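PDB 5AWO: isomaltodextranase from Arthrobacter globiformis, which hydrolyses alpha-1,6-glucosidic linkages of dextran-like polysaccharides, removing successive isomaltose units from the non-reducing ends of the chains. Local coordinates for residues Trp275-Gln283 against Asn291-Phe299; Leu400-Leu409 against Ala461-Lys469. All coordinates share one frame; numbering follows the deposited sequence.

Interaction 1 (Trp275-Gln283 against Asn291-Phe299)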
loop_
_atom_site.group_PDB
_atom_site.type_symbol
_atom_site.label_atom_id
_atom_site.label_comp_id
_atom_site.label_asym_id
_atom_site.label_seq_id
_atom_site.Cartn_x
_atom_site.Cartn_y
_atom_site.Cartn_z
ATOM N N TRP A 275 -11.934 -18.670 3.609
ATOM C CA TRP A 275 -12.916 -17.592 3.651
ATOM C C TRP A 275 -13.011 -16.898 5.004
ATOM O O TRP A 275 -13.132 -15.672 5.038
ATOM C CB TRP A 275 -14.291 -18.124 3.214
ATOM C CG TRP A 275 -15.258 -16.989 3.028
ATOM C CD1 TRP A 275 -16.180 -16.535 3.895
ATOM C CD2 TRP A 275 -15.324 -16.130 1.892
ATOM N NE1 TRP A 275 -16.833 -15.437 3.382
ATOM C CE2 TRP A 275 -16.330 -15.182 2.135
ATOM C CE3 TRP A 275 -14.633 -16.090 0.678
ATOM C CZ2 TRP A 275 -16.638 -14.173 1.218
ATOM C CZ3 TRP A 275 -14.946 -15.109 -0.233
ATOM C CH2 TRP A 275 -15.958 -14.175 0.037
ATOM N N ASP A 276 -12.929 -17.623 6.110
ATOM C CA ASP A 276 -13.072 -16.967 7.388
ATOM C C ASP A 276 -11.964 -15.928 7.631
ATOM O O ASP A 276 -12.221 -14.877 8.163
ATOM C CB ASP A 276 -13.177 -17.966 8.552
ATOM C CG ASP A 276 -13.638 -17.303 9.848
ATOM O OD1 ASP A 276 -14.664 -16.603 9.851
ATOM O OD2 ASP A 276 -12.913 -17.410 10.855
ATOM N N ARG A 277 -10.747 -16.197 7.154
ATOM C CA ARG A 277 -9.676 -15.219 7.284
ATOM C C ARG A 277 -9.796 -14.090 6.247
ATOM O O ARG A 277 -9.413 -12.950 6.551
ATOM C CB ARG A 277 -8.320 -15.888 7.194
ATOM C CG ARG A 277 -7.996 -16.637 8.489
ATOM C CD ARG A 277 -7.248 -15.702 9.448
ATOM N NE ARG A 277 -7.377 -16.167 10.787
ATOM C CZ ARG A 277 -6.772 -15.659 11.826
ATOM N NH1 ARG A 277 -5.854 -14.715 11.689
ATOM N NH2 ARG A 277 -7.047 -16.141 13.016
ATOM N N LEU A 278 -10.364 -14.372 5.085
ATOM C CA LEU A 278 -10.545 -13.340 4.074
ATOM C C LEU A 278 -11.674 -12.365 4.386
ATOM O O LEU A 278 -11.579 -11.177 4.033
ATOM C CB LEU A 278 -10.778 -13.980 2.705
ATOM C CG LEU A 278 -10.606 -13.047 1.487
ATOM C CD1 LEU A 278 -9.135 -12.845 1.165
ATOM C CD2 LEU A 278 -11.364 -13.575 0.275
ATOM N N SER A 279 -12.743 -12.859 5.007
ATOM C CA SER A 279 -13.998 -12.120 5.120
ATOM C C SER A 279 -14.706 -12.236 6.461
ATOM O O SER A 279 -15.675 -11.525 6.694
ATOM C CB SER A 279 -14.906 -12.613 3.982
ATOM O OG SER A 279 -16.074 -11.825 3.817
ATOM N N GLY A 280 -14.222 -13.119 7.328
ATOM C CA GLY A 280 -14.890 -13.413 8.605
ATOM C C GLY A 280 -14.173 -12.868 9.818
ATOM O O GLY A 280 -13.626 -11.756 9.801
ATOM N N MET A 281 -14.249 -13.643 10.900
ATOM C CA MET A 281 -13.669 -13.352 12.226
ATOM C C MET A 281 -14.458 -12.330 13.005
ATOM O O MET A 281 -15.076 -12.655 14.031
ATOM C CB MET A 281 -12.196 -12.945 12.152
ATOM C CG MET A 281 -11.305 -14.029 11.590
ATOM S SD MET A 281 -9.643 -13.451 11.193
ATOM C CE MET A 281 -10.006 -12.411 9.800
ATOM N N ARG A 282 -14.403 -11.089 12.564
ATOM C CA ARG A 282 -15.173 -9.978 13.137
ATOM C C ARG A 282 -15.144 -8.883 12.086
ATOM O O ARG A 282 -14.182 -8.796 11.310
ATOM C CB ARG A 282 -14.584 -9.440 14.442
ATOM C CG ARG A 282 -13.123 -9.005 14.365
ATOM C CD ARG A 282 -12.602 -8.255 15.585
ATOM N NE ARG A 282 -11.147 -8.042 15.486
ATOM C CZ ARG A 282 -10.523 -6.941 15.063
ATOM N NH1 ARG A 282 -11.158 -5.837 14.704
ATOM N NH2 ARG A 282 -9.200 -6.989 14.962
ATOM N N GLN A 283 -16.160 -8.042 12.072
ATOM C CA GLN A 283 -16.251 -6.954 11.141
ATOM C C GLN A 283 -15.967 -5.614 11.784
ATOM O O GLN A 283 -15.745 -4.626 11.074
ATOM C CB GLN A 283 -17.637 -6.941 10.499
ATOM C CG GLN A 283 -18.129 -8.287 9.996
ATOM C CD GLN A 283 -17.229 -8.891 8.935
ATOM O OE1 GLN A 283 -16.821 -8.214 7.999
ATOM N NE2 GLN A 283 -16.933 -10.154 9.069
ATOM N N ASN A 291 -6.551 -3.133 13.240
ATOM C CA ASN A 291 -7.793 -2.398 13.506
ATOM C C ASN A 291 -8.980 -3.226 13.001
ATOM O O ASN A 291 -10.007 -3.331 13.677
ATOM C CB ASN A 291 -7.773 -1.014 12.882
ATOM C CG ASN A 291 -6.641 -0.187 13.399
ATOM O OD1 ASN A 291 -6.684 0.287 14.565
ATOM N ND2 ASN A 291 -5.616 -0.043 12.602
ATOM N N TRP A 292 -8.837 -3.729 11.782
ATOM C CA TRP A 292 -9.810 -4.670 11.219
ATOM C C TRP A 292 -9.177 -6.044 11.036
ATOM O O TRP A 292 -7.982 -6.163 10.704
ATOM C CB TRP A 292 -10.342 -4.156 9.879
ATOM C CG TRP A 292 -11.236 -2.962 9.986
ATOM C CD1 TRP A 292 -12.575 -2.969 10.263
ATOM C CD2 TRP A 292 -10.875 -1.588 9.808
ATOM N NE1 TRP A 292 -13.069 -1.691 10.263
ATOM C CE2 TRP A 292 -12.046 -0.822 10.005
ATOM C CE3 TRP A 292 -9.679 -0.922 9.524
ATOM C CZ2 TRP A 292 -12.044 0.568 9.900
ATOM C CZ3 TRP A 292 -9.681 0.463 9.441
ATOM C CH2 TRP A 292 -10.841 1.195 9.637
ATOM N N ALA A 293 -9.959 -7.112 11.242
ATOM C CA ALA A 293 -9.418 -8.461 11.185
ATOM C C ALA A 293 -9.312 -9.019 9.776
ATOM O O ALA A 293 -8.309 -9.609 9.421
ATOM C CB ALA A 293 -10.232 -9.416 12.048
ATOM N N ASN A 294 -10.368 -8.854 8.978
ATOM C CA ASN A 294 -10.384 -9.416 7.627
ATOM C C ASN A 294 -10.061 -8.329 6.615
ATOM O O ASN A 294 -10.311 -7.129 6.863
ATOM C CB ASN A 294 -11.721 -10.126 7.316
ATOM C CG ASN A 294 -12.902 -9.187 7.282
ATOM O OD1 ASN A 294 -13.714 -9.123 8.245
ATOM N ND2 ASN A 294 -13.017 -8.436 6.244
ATOM N N PRO A 295 -9.458 -8.709 5.474
ATOM C CA PRO A 295 -9.013 -7.691 4.508
ATOM C C PRO A 295 -10.133 -7.008 3.737
ATOM O O PRO A 295 -9.946 -5.871 3.301
ATOM C CB PRO A 295 -8.041 -8.456 3.609
ATOM C CG PRO A 295 -8.491 -9.904 3.730
ATOM C CD PRO A 295 -8.885 -10.036 5.176
ATOM N N PHE A 296 -11.316 -7.624 3.598
ATOM C CA PHE A 296 -12.402 -6.854 3.025
ATOM C C PHE A 296 -12.603 -5.588 3.842
ATOM O O PHE A 296 -12.693 -4.484 3.282
ATOM C CB PHE A 296 -13.705 -7.640 2.949
ATOM C CG PHE A 296 -13.856 -8.474 1.710
ATOM C CD1 PHE A 296 -14.198 -7.865 0.501
ATOM C CD2 PHE A 296 -13.710 -9.845 1.731
ATOM C CE1 PHE A 296 -14.354 -8.621 -0.648
ATOM C CE2 PHE A 296 -13.877 -10.598 0.596
ATOM C CZ PHE A 296 -14.208 -9.986 -0.612
ATOM N N CYS A 297 -12.670 -5.721 5.162
ATOM C CA CYS A 297 -12.901 -4.568 6.025
ATOM C C CYS A 297 -11.642 -3.714 6.149
ATOM O O CYS A 297 -11.740 -2.479 6.186
ATOM C CB CYS A 297 -13.334 -4.994 7.414
ATOM S SG CYS A 297 -15.002 -5.716 7.459
ATOM N N GLY A 298 -10.466 -4.325 6.251
ATOM C CA GLY A 298 -9.258 -3.538 6.399
ATOM C C GLY A 298 -8.898 -2.711 5.173
ATOM O O GLY A 298 -8.471 -1.545 5.290
ATOM N N PHE A 299 -9.005 -3.287 3.981
ATOM C CA PHE A 299 -8.760 -2.526 2.770
ATOM C C PHE A 299 -9.771 -1.388 2.704
ATOM O O PHE A 299 -9.410 -0.239 2.384
ATOM C CB PHE A 299 -8.931 -3.388 1.517
ATOM C CG PHE A 299 -7.764 -4.305 1.187
ATOM C CD1 PHE A 299 -6.442 -3.862 1.186
ATOM C CD2 PHE A 299 -8.011 -5.616 0.788
ATOM C CE1 PHE A 299 -5.405 -4.700 0.802
ATOM C CE2 PHE A 299 -6.982 -6.453 0.416
ATOM C CZ PHE A 299 -5.675 -5.992 0.419
HETATM O O HOH W 1 -12.727 -6.368 11.548
#
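The guanidinium of Arg282 has the backbone N of Ala293 over one face, and the carbonyl of Asn291 lies at its edge. NH1 of Arg282 donates to Asn291 O (2.9 Å, 167° at the hydrogen). The acceptor is in the guanidinium plane, but the donor stands above the carbonyl plane. The arginine chain is extended from CG to NE and runs along Ala293, with CG of Arg282 3.7 Å from CB of Ala293. NH2 of Arg282 also bonds to Pro290 O. Gln283 O lies at the edge of the Trp292 ring, nearest CD1, and Cys297 O over one face. The Trp275 ring has Ser279 CB over one face. Phe296 CE2 meets CH2 of Trp275 at 4.2 Å and CD2 of Leu278 at 3.9 Å. Met281 bends at chi3 (-69°), which brings its CE to 3.8 Å from CB of Ala293. Gln283 folds back at chi2 (-60°), and its NE2 donates to Ser279 O (3.0 Å). NH2 of Arg412 bonds to Gln283 OE1 and NE of Arg412 to Ser279 OG. A water accepts from Ala293 N and donates to Arg282 O (2.8 Å). Beside the apolar patch between the helices, the Arg282 bond and this water probably hold loops 280-283 and 291-294 together.

Interaction 2 (Leu400-Leu409 against Ala461-Lys469); sequences LPDGSWGVAL and AIFRVTPPK
Strands 405-409 and 461-466 pair antiparallel, their axes 4.7 Å apart at closest approach, with hydrogen-bonded pairs Trp405-Val465, Val407-Phe463 and Leu409-Ala461. The side chains of these pairs share one face of the sheet. There CG2 of Val407 meets CG2 of Val465 at 3.7 Å. CD1 of Leu409 touches CE2 of Phe463 (3.8 Å), the two side chains crossing at about a right angle. On the other face CB of Ala408 rests on CG1 of Ile462. Arg464 also starts from that face, with CG anti to the backbone N (chi1 174°). Bends at chi2 and chi3 carry its NH1 to Ser404 OG (2.9 Å), which lies in the guanidinium plane. Its NH2 forms a salt bridge with Asp370 of helix 362-370. OD1 of Asp402 accepts from both N and OG of Ser404, the former closing an Asx turn. Lys469 NZ donates to Asp402 O (2.7 Å) from above the carbonyl plane. A leucine in place of Arg464 would probably leave Asp370 without its cationic mate and Ser404 OG without this donor. This is a central strand pair of the antiparallel beta-sandwich domain that follows the barrel in glycoside hydrolase family 27, with the type I turn 400-403 at its end.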
loop_
_atom_site.group_PDB
_atom_site.type_symbol
_atom_site.label_atom_id
_atom_site.label_comp_id
_atom_site.label_asym_id
_atom_site.label_seq_id
_atom_site.Cartn_x
_atom_site.Cartn_y
_atom_site.Cartn_z
ATOM N N LEU A 400 -6.701 3.979 -13.849
ATOM C CA LEU A 400 -5.351 3.860 -14.301
ATOM C C LEU A 400 -4.869 5.195 -14.897
ATOM O O LEU A 400 -5.698 6.014 -15.305
ATOM C CB LEU A 400 -5.222 2.744 -15.346
ATOM C CG LEU A 400 -5.431 1.263 -14.951
ATOM C CD1 LEU A 400 -4.572 0.943 -13.746
ATOM C CD2 LEU A 400 -6.868 0.913 -14.674
ATOM N N PRO A 401 -3.549 5.346 -14.992
ATOM C CA PRO A 401 -3.001 6.597 -15.553
ATOM C C PRO A 401 -3.523 6.936 -16.942
ATOM O O PRO A 401 -3.722 8.125 -17.229
ATOM C CB PRO A 401 -1.505 6.348 -15.525
ATOM C CG PRO A 401 -1.300 5.429 -14.349
ATOM C CD PRO A 401 -2.478 4.487 -14.458
ATOM N N ASP A 402 -3.793 5.935 -17.781
ATOM C CA ASP A 402 -4.343 6.208 -19.124
ATOM C C ASP A 402 -5.835 6.546 -19.155
ATOM O O ASP A 402 -6.426 6.714 -20.245
ATOM C CB ASP A 402 -3.994 5.075 -20.104
ATOM C CG ASP A 402 -4.770 3.787 -19.852
ATOM O OD1 ASP A 402 -5.656 3.768 -18.978
ATOM O OD2 ASP A 402 -4.487 2.810 -20.562
ATOM N N GLY A 403 -6.476 6.632 -17.987
ATOM C CA GLY A 403 -7.859 6.982 -17.877
ATOM C C GLY A 403 -8.849 5.810 -17.837
ATOM O O GLY A 403 -10.022 6.008 -17.543
ATOM N N SER A 404 -8.370 4.608 -18.156
ATOM C CA SER A 404 -9.206 3.411 -18.016
ATOM C C SER A 404 -9.362 3.069 -16.537
ATOM O O SER A 404 -8.720 3.677 -15.698
ATOM C CB SER A 404 -8.627 2.232 -18.781
ATOM O OG SER A 404 -7.361 1.826 -18.313
ATOM N N TRP A 405 -10.210 2.086 -16.256
ATOM C CA TRP A 405 -10.535 1.716 -14.885
ATOM C C TRP A 405 -10.494 0.212 -14.680
ATOM O O TRP A 405 -10.754 -0.576 -15.596
ATOM C CB TRP A 405 -11.949 2.158 -14.563
ATOM C CG TRP A 405 -12.159 3.666 -14.555
ATOM C CD1 TRP A 405 -12.144 4.525 -15.639
ATOM C CD2 TRP A 405 -12.418 4.475 -13.403
ATOM N NE1 TRP A 405 -12.373 5.808 -15.200
ATOM C CE2 TRP A 405 -12.533 5.807 -13.842
ATOM C CE3 TRP A 405 -12.536 4.210 -12.026
ATOM C CZ2 TRP A 405 -12.788 6.861 -12.966
ATOM C CZ3 TRP A 405 -12.798 5.275 -11.157
ATOM C CH2 TRP A 405 -12.915 6.576 -11.634
ATOM N N GLY A 406 -10.207 -0.156 -13.441
ATOM C CA GLY A 406 -10.498 -1.490 -12.935
ATOM C C GLY A 406 -11.721 -1.398 -12.030
ATOM O O GLY A 406 -11.767 -0.548 -11.134
ATOM N N VAL A 407 -12.720 -2.258 -12.263
ATOM C CA VAL A 407 -13.934 -2.290 -11.462
ATOM C C VAL A 407 -14.130 -3.722 -10.956
ATOM O O VAL A 407 -14.117 -4.663 -11.758
ATOM C CB VAL A 407 -15.169 -1.839 -12.294
ATOM C CG1 VAL A 407 -16.457 -1.975 -11.503
ATOM C CG2 VAL A 407 -14.962 -0.419 -12.829
ATOM N N ALA A 408 -14.314 -3.885 -9.641
ATOM C CA ALA A 408 -14.478 -5.231 -9.034
ATOM C C ALA A 408 -15.714 -5.283 -8.163
ATOM O O ALA A 408 -16.008 -4.364 -7.406
ATOM C CB ALA A 408 -13.238 -5.596 -8.249
ATOM N N LEU A 409 -16.477 -6.374 -8.326
ATOM C CA LEU A 409 -17.748 -6.563 -7.663
ATOM C C LEU A 409 -17.671 -7.886 -6.879
ATOM O O LEU A 409 -17.163 -8.876 -7.412
ATOM C CB LEU A 409 -18.871 -6.637 -8.677
ATOM C CG LEU A 409 -18.979 -5.489 -9.675
ATOM C CD1 LEU A 409 -20.001 -5.796 -10.752
ATOM C CD2 LEU A 409 -19.307 -4.174 -9.014
ATOM N N ALA A 461 -16.488 -10.549 -9.692
ATOM C CA ALA A 461 -16.206 -10.260 -11.079
ATOM C C ALA A 461 -15.300 -9.041 -11.137
ATOM O O ALA A 461 -15.396 -8.162 -10.278
ATOM C CB ALA A 461 -17.472 -9.990 -11.842
ATOM N N ILE A 462 -14.407 -9.011 -12.122
ATOM C CA ILE A 462 -13.518 -7.874 -12.294
ATOM C C ILE A 462 -13.447 -7.520 -13.772
ATOM O O ILE A 462 -13.400 -8.396 -14.663
ATOM C CB ILE A 462 -12.126 -8.133 -11.649
ATOM C CG1 ILE A 462 -11.320 -6.865 -11.457
ATOM C CG2 ILE A 462 -11.344 -9.191 -12.385
ATOM C CD1 ILE A 462 -10.104 -7.020 -10.566
ATOM N N PHE A 463 -13.458 -6.207 -14.016
ATOM C CA PHE A 463 -13.632 -5.655 -15.364
ATOM C C PHE A 463 -12.566 -4.605 -15.633
ATOM O O PHE A 463 -12.171 -3.843 -14.735
ATOM C CB PHE A 463 -15.003 -4.984 -15.506
ATOM C CG PHE A 463 -16.171 -5.866 -15.201
ATOM C CD1 PHE A 463 -16.771 -6.641 -16.203
ATOM C CD2 PHE A 463 -16.675 -5.938 -13.908
ATOM C CE1 PHE A 463 -17.838 -7.458 -15.919
ATOM C CE2 PHE A 463 -17.738 -6.757 -13.625
ATOM C CZ PHE A 463 -18.329 -7.499 -14.632
ATOM N N ARG A 464 -12.110 -4.552 -16.889
ATOM C CA ARG A 464 -11.421 -3.351 -17.395
ATOM C C ARG A 464 -12.483 -2.526 -18.086
ATOM O O ARG A 464 -13.158 -3.032 -18.990
ATOM C CB ARG A 464 -10.308 -3.726 -18.370
ATOM C CG ARG A 464 -9.628 -2.529 -19.058
ATOM C CD ARG A 464 -8.681 -1.749 -18.171
ATOM N NE ARG A 464 -7.471 -2.499 -17.908
ATOM C CZ ARG A 464 -6.238 -2.000 -17.791
ATOM N NH1 ARG A 464 -6.002 -0.712 -17.876
ATOM N NH2 ARG A 464 -5.241 -2.807 -17.539
ATOM N N VAL A 465 -12.627 -1.262 -17.674
ATOM C CA VAL A 465 -13.551 -0.325 -18.275
ATOM C C VAL A 465 -12.758 0.800 -18.946
ATOM O O VAL A 465 -11.886 1.428 -18.344
ATOM C CB VAL A 465 -14.516 0.250 -17.230
ATOM C CG1 VAL A 465 -15.487 1.235 -17.881
ATOM C CG2 VAL A 465 -15.264 -0.881 -16.512
ATOM N N THR A 466 -13.024 0.978 -20.242
ATOM C CA THR A 466 -12.244 1.896 -21.061
ATOM C C THR A 466 -13.168 2.949 -21.693
ATOM O O THR A 466 -13.830 2.682 -22.711
ATOM C CB THR A 466 -11.473 1.138 -22.160
ATOM O OG1 THR A 466 -10.728 0.041 -21.591
ATOM C CG2 THR A 466 -10.485 2.050 -22.883
ATOM N N PRO A 467 -13.243 4.139 -21.076
ATOM C CA PRO A 467 -13.991 5.255 -21.656
ATOM C C PRO A 467 -13.451 5.609 -23.038
ATOM O O PRO A 467 -12.242 5.603 -23.233
ATOM C CB PRO A 467 -13.705 6.401 -20.678
ATOM C CG PRO A 467 -13.506 5.703 -19.367
ATOM C CD PRO A 467 -12.747 4.471 -19.730
ATOM N N PRO A 468 -14.358 5.899 -23.983
ATOM C CA PRO A 468 -13.902 6.538 -25.223
ATOM C C PRO A 468 -13.460 7.969 -24.927
ATOM O O PRO A 468 -13.950 8.579 -23.972
ATOM C CB PRO A 468 -15.149 6.508 -26.114
ATOM C CG PRO A 468 -16.291 6.492 -25.186
ATOM C CD PRO A 468 -15.821 5.837 -23.896
ATOM N N LYS A 469 -12.524 8.488 -25.712
ATOM C CA LYS A 469 -12.034 9.857 -25.529
ATOM C C LYS A 469 -12.333 10.713 -26.758
ATOM O O LYS A 469 -11.812 10.446 -27.835
ATOM C CB LYS A 469 -10.530 9.839 -25.275
ATOM C CG LYS A 469 -10.144 9.124 -23.988
ATOM C CD LYS A 469 -8.650 9.070 -23.822
ATOM C CE LYS A 469 -8.263 8.381 -22.524
ATOM N NZ LYS A 469 -6.820 8.571 -22.230
HETATM O O HOH W 2 -3.750 1.027 -18.539
#

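Interaction 1 comes first along the chain and closes before interaction 2 opens. Their centres are 26 Å apart. Their nearest atoms are about 7 Å apart, so they do not touch. Interaction 1 joins helices 274-279 and 295-302, which lie in the chain between barrel strands 263-265 and 312-314. Interaction 2 lies in the seven-stranded antiparallel sheet of the beta-sandwich domain, which a carbohydrate-binding module follows here. Strand 405-410 leads from interaction 2 towards interaction 1: Phe410 at its end packs edge-to-face on Phe296, and Arg412 just beyond reaches the 275-283 segment. Interaction 1 therefore lies where the catalytic barrel meets the beta domain. Both contacts lie away from the annotated catalytic residues.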